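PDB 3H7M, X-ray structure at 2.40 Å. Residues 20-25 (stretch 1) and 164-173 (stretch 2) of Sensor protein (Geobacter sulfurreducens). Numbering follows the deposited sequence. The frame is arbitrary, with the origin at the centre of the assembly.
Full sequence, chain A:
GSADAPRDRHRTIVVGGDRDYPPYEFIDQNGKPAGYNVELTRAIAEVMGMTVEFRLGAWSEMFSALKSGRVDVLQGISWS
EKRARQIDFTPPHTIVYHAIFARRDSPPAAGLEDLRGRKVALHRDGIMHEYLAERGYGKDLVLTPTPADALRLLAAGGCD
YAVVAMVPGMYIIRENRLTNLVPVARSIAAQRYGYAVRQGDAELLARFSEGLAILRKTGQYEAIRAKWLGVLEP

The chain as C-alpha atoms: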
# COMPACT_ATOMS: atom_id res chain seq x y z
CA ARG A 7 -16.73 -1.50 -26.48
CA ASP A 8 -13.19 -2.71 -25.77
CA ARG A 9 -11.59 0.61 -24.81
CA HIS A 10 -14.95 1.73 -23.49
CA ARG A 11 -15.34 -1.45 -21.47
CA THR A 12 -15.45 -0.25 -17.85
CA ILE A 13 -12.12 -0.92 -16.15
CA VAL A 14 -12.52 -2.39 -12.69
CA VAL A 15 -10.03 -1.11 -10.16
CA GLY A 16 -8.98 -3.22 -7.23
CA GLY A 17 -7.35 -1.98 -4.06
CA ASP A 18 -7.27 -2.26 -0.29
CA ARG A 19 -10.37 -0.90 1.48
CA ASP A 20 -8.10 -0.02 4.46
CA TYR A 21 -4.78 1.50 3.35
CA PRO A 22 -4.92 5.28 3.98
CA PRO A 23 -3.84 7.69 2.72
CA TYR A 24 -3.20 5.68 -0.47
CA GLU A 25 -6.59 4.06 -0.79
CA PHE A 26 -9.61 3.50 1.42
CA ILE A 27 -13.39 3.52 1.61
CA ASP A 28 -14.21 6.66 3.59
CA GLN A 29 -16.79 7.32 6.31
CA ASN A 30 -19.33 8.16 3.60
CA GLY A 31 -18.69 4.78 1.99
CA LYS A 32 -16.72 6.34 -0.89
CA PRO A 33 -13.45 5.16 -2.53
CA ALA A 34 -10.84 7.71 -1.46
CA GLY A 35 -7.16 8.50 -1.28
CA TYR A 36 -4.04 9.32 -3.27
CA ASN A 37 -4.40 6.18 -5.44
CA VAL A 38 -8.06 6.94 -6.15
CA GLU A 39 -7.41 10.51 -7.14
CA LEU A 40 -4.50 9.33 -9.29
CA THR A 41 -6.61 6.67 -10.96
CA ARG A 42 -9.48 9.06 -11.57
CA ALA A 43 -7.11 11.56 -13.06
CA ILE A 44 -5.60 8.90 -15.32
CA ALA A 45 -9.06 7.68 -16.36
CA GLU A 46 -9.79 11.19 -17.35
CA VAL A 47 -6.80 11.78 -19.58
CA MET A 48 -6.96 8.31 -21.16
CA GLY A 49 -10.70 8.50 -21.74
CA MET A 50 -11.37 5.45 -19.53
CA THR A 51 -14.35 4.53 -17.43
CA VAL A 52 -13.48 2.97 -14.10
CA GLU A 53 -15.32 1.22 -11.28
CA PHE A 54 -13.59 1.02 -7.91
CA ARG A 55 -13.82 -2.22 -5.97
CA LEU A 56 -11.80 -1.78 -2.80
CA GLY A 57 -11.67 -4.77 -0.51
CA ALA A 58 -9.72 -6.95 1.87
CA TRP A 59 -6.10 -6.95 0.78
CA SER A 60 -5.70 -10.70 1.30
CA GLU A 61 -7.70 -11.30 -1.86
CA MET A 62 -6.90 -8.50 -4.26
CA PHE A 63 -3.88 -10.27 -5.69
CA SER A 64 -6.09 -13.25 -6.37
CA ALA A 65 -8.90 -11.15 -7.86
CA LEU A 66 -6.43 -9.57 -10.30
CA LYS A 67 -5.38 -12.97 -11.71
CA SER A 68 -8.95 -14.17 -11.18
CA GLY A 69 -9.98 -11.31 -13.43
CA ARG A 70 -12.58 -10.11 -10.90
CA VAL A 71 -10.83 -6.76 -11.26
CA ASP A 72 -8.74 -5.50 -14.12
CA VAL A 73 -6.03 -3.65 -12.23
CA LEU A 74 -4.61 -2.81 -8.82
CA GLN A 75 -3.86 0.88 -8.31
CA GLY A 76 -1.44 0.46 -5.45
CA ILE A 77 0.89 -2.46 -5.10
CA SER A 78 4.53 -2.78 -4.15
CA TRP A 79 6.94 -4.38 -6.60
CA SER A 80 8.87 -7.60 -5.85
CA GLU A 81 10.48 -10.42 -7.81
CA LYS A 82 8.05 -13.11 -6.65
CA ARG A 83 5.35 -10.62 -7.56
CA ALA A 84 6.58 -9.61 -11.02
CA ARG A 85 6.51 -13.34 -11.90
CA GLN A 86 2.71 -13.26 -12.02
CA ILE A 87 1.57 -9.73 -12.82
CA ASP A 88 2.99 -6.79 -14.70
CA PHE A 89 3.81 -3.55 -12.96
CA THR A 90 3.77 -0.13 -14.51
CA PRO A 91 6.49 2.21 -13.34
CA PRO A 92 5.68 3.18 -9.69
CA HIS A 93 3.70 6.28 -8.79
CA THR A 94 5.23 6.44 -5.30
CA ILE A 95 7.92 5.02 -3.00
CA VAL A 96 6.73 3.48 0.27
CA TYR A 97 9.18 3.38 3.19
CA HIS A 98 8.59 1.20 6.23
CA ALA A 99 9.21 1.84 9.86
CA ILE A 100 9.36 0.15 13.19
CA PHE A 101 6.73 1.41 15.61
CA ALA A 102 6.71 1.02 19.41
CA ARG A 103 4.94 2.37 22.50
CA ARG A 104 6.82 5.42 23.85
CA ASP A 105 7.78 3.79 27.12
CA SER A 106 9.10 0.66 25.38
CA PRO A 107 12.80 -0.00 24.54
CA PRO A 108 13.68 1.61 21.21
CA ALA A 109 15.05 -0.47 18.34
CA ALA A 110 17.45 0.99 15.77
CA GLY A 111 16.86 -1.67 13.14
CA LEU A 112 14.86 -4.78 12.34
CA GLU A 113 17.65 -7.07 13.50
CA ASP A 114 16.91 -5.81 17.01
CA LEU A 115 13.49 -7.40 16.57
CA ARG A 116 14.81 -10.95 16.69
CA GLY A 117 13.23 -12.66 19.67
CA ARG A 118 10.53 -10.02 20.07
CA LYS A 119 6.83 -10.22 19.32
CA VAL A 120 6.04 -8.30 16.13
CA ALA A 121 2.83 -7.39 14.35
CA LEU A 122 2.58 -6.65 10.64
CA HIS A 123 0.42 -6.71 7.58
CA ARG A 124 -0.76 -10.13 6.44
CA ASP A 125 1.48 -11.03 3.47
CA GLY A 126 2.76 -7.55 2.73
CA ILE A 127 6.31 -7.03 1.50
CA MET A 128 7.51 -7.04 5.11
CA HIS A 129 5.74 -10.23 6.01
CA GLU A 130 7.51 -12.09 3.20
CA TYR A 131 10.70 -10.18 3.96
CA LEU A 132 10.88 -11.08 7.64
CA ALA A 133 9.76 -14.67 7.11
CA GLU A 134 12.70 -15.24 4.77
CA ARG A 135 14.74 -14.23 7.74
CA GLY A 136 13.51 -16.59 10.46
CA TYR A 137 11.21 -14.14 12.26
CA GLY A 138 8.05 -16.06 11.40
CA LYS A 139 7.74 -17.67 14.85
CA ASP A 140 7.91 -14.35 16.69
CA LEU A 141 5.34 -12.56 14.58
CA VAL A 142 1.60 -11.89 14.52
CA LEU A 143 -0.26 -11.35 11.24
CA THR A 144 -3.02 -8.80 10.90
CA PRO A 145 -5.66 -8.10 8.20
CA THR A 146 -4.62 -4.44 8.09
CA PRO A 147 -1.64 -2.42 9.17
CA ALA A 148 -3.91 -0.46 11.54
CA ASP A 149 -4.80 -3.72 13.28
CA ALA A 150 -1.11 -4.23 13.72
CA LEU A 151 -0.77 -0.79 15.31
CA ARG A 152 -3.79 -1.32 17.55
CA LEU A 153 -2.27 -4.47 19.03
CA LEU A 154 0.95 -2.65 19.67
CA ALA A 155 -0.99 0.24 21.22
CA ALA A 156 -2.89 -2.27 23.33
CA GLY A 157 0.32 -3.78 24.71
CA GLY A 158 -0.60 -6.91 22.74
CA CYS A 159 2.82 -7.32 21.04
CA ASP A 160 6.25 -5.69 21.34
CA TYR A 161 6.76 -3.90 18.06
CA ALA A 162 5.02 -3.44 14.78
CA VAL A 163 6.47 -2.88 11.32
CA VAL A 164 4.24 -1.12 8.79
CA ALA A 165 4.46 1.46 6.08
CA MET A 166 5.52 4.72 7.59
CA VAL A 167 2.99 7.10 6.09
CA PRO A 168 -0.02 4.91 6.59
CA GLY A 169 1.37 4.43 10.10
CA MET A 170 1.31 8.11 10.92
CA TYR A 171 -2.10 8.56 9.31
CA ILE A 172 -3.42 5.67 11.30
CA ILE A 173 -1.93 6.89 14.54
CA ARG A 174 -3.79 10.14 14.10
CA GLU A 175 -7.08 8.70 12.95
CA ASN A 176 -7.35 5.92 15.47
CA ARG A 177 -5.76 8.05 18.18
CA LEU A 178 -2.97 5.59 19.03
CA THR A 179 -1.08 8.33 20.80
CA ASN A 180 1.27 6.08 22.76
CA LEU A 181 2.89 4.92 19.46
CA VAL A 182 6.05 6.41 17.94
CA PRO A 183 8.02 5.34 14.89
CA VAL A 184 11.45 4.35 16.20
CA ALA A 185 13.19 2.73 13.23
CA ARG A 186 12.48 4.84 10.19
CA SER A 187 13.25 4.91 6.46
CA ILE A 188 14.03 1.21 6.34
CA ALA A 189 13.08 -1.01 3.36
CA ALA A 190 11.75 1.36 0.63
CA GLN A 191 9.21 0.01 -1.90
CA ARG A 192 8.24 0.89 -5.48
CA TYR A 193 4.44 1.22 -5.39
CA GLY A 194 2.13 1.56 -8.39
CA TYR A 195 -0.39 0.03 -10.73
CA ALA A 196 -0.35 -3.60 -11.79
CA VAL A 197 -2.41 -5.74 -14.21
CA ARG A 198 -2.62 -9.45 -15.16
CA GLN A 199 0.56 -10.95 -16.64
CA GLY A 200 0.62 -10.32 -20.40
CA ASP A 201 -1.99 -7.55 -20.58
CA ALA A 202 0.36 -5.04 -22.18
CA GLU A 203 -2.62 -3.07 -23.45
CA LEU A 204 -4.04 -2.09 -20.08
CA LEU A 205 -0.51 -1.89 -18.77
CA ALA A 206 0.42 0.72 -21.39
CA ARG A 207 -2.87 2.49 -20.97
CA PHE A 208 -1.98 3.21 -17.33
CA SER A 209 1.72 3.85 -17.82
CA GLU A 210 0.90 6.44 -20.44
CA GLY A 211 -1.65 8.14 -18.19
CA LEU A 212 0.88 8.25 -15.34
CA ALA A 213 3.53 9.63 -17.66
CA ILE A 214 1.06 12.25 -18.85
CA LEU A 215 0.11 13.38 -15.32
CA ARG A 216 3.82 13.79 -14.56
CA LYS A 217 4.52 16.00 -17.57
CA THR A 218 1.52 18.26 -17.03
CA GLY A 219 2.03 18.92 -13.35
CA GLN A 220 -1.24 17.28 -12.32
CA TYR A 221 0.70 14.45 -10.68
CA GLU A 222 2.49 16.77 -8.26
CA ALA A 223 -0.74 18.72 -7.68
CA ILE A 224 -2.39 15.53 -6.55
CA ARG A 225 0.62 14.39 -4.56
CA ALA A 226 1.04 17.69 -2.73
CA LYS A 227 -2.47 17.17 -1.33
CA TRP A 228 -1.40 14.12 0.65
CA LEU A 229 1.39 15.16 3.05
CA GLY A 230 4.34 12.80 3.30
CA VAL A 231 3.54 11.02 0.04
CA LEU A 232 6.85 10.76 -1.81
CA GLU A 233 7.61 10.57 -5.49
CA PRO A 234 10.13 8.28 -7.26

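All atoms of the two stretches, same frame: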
# COMPACT_ATOMS: atom_id res chain seq x y z
N ASP A 20 -8.71 -0.61 3.25
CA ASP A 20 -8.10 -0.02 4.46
C ASP A 20 -6.60 0.28 4.39
O ASP A 20 -5.82 -0.27 5.17
CB ASP A 20 -8.33 -0.93 5.66
CG ASP A 20 -9.74 -0.87 6.17
OD1 ASP A 20 -10.18 0.23 6.57
OD2 ASP A 20 -10.42 -1.92 6.19
N TYR A 21 -6.19 1.16 3.47
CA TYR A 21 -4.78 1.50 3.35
C TYR A 21 -4.59 3.01 3.16
O TYR A 21 -4.01 3.45 2.16
CB TYR A 21 -4.16 0.73 2.16
CG TYR A 21 -2.70 0.36 2.34
CD1 TYR A 21 -2.33 -0.64 3.23
CD2 TYR A 21 -1.68 1.05 1.65
CE1 TYR A 21 -0.99 -0.96 3.45
CE2 TYR A 21 -0.33 0.74 1.87
CZ TYR A 21 0.00 -0.27 2.78
OH TYR A 21 1.32 -0.60 3.04
N PRO A 22 -5.07 3.83 4.10
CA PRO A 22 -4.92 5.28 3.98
C PRO A 22 -3.49 5.70 4.21
O PRO A 22 -2.75 5.06 4.93
CB PRO A 22 -5.85 5.81 5.07
CG PRO A 22 -5.72 4.77 6.12
CD PRO A 22 -5.86 3.51 5.30
N PRO A 23 -3.08 6.81 3.60
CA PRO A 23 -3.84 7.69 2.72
C PRO A 23 -3.80 7.29 1.24
O PRO A 23 -4.25 8.07 0.40
CB PRO A 23 -3.14 9.01 2.94
CG PRO A 23 -1.73 8.59 2.96
CD PRO A 23 -1.76 7.39 3.88
N TYR A 24 -3.28 6.11 0.92
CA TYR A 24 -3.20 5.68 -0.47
C TYR A 24 -4.54 5.32 -1.05
O TYR A 24 -4.90 5.79 -2.12
CB TYR A 24 -2.23 4.52 -0.63
CG TYR A 24 -0.82 4.89 -0.23
CD1 TYR A 24 -0.18 5.97 -0.81
CD2 TYR A 24 -0.16 4.21 0.79
CE1 TYR A 24 1.09 6.37 -0.39
CE2 TYR A 24 1.11 4.61 1.22
CZ TYR A 24 1.72 5.69 0.63
OH TYR A 24 2.98 6.06 1.04
N GLU A 25 -5.27 4.47 -0.34
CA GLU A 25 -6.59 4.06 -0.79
C GLU A 25 -7.43 3.56 0.38
O GLU A 25 -6.92 2.87 1.27
CB GLU A 25 -6.49 2.96 -1.86
CG GLU A 25 -5.68 1.74 -1.47
CD GLU A 25 -5.41 0.83 -2.66
OE1 GLU A 25 -5.38 1.36 -3.78
OE2 GLU A 25 -5.22 -0.39 -2.47
N VAL A 164 5.22 -1.41 9.83
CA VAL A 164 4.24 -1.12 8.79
C VAL A 164 4.72 0.06 8.01
O VAL A 164 5.71 0.70 8.41
CB VAL A 164 2.84 -0.80 9.37
CG1 VAL A 164 2.37 -1.90 10.27
CG2 VAL A 164 2.88 0.51 10.12
N ALA A 165 4.05 0.35 6.91
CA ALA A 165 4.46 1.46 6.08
C ALA A 165 4.35 2.72 6.90
O ALA A 165 3.34 3.00 7.55
CB ALA A 165 3.60 1.55 4.84
N MET A 166 5.42 3.48 6.87
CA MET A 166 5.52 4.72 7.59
C MET A 166 4.32 5.67 7.48
O MET A 166 3.66 6.00 8.48
CB MET A 166 6.78 5.43 7.11
CG MET A 166 6.92 6.81 7.65
SD MET A 166 7.62 6.75 9.28
CE MET A 166 9.37 6.86 8.81
N VAL A 167 4.05 6.13 6.27
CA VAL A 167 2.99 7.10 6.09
C VAL A 167 1.65 6.58 6.57
O VAL A 167 0.97 7.22 7.36
CB VAL A 167 2.98 7.58 4.63
CG1 VAL A 167 1.74 8.43 4.35
CG2 VAL A 167 4.25 8.40 4.40
N PRO A 168 1.26 5.42 6.10
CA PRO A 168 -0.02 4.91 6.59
C PRO A 168 0.01 4.85 8.14
O PRO A 168 -1.00 5.08 8.82
CB PRO A 168 -0.10 3.53 5.97
CG PRO A 168 0.59 3.78 4.59
CD PRO A 168 1.79 4.60 4.99
N GLY A 169 1.18 4.54 8.67
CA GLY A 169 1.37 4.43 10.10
C GLY A 169 0.99 5.72 10.78
O GLY A 169 0.16 5.73 11.68
N MET A 170 1.61 6.81 10.36
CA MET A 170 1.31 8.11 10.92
C MET A 170 -0.16 8.46 10.72
O MET A 170 -0.81 8.92 11.64
CB MET A 170 2.20 9.16 10.28
CG MET A 170 3.69 8.84 10.44
SD MET A 170 4.08 8.24 12.13
CE MET A 170 4.18 9.77 13.05
N TYR A 171 -0.70 8.23 9.53
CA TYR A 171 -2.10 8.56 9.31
C TYR A 171 -2.98 7.77 10.23
O TYR A 171 -3.97 8.28 10.74
CB TYR A 171 -2.55 8.30 7.88
CG TYR A 171 -2.18 9.44 6.95
CD1 TYR A 171 -0.87 9.62 6.52
CD2 TYR A 171 -3.15 10.36 6.54
CE1 TYR A 171 -0.52 10.70 5.68
CE2 TYR A 171 -2.81 11.44 5.70
CZ TYR A 171 -1.50 11.60 5.28
OH TYR A 171 -1.17 12.65 4.46
N ILE A 172 -2.62 6.52 10.44
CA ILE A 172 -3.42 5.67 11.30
C ILE A 172 -3.32 6.09 12.76
O ILE A 172 -4.30 6.04 13.49
CB ILE A 172 -2.98 4.21 11.14
CG1 ILE A 172 -3.45 3.69 9.78
CG2 ILE A 172 -3.59 3.37 12.23
CD1 ILE A 172 -2.83 2.35 9.37
N ILE A 173 -2.14 6.51 13.17
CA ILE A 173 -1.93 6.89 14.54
C ILE A 173 -2.83 8.06 14.87
O ILE A 173 -3.41 8.12 15.95
CB ILE A 173 -0.46 7.25 14.80
CG1 ILE A 173 0.35 5.97 14.98
CG2 ILE A 173 -0.33 8.11 16.03
CD1 ILE A 173 1.83 6.22 15.10

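Stretch 1 leaves its strand after Tyr 21 and doubles back in a compact turn: Tyr 21 N donates to Glu 25 O (2.9 Å), and Glu 25 N donates to Tyr 21 O (3.0 Å). A cis peptide bond precedes Pro 23. Stretch 2 passes from a strand into a helix, with Ala 165 at the N-cap; Gly 169 N to Ala 165 O (2.9 Å) opens the i to i+4 series. Pro 168 suits this first turn, where its lack of an amide hydrogen costs no helical bond.

No hydrogen bond joins the stretches, so the 365 Å² buried between them rests mainly on apolar packing. The backbones come closest at Pro 22 and Pro 168, whose CA atoms lie 5.6 Å apart. Here Pro 168 CA approaches Pro 22 O at 3.2 Å, a CA-H...O contact with an angle of 127° at the hydrogen.

Pro 23 points toward the helix. Its CG stands 3.7 Å from the centroid of the Tyr 171 ring, 13° off the normal, a CH-pi contact over the face, while its CD meets Val 167 CG1 at 3.7 Å. The Pro 168 ring receives both tyrosines obliquely: its CG lies 3.5 Å from Tyr 24 CE2 and 4.2 Å from Tyr 21 CE2. Small Ala 165 leaves its CB 3.6 Å from Tyr 21 OH.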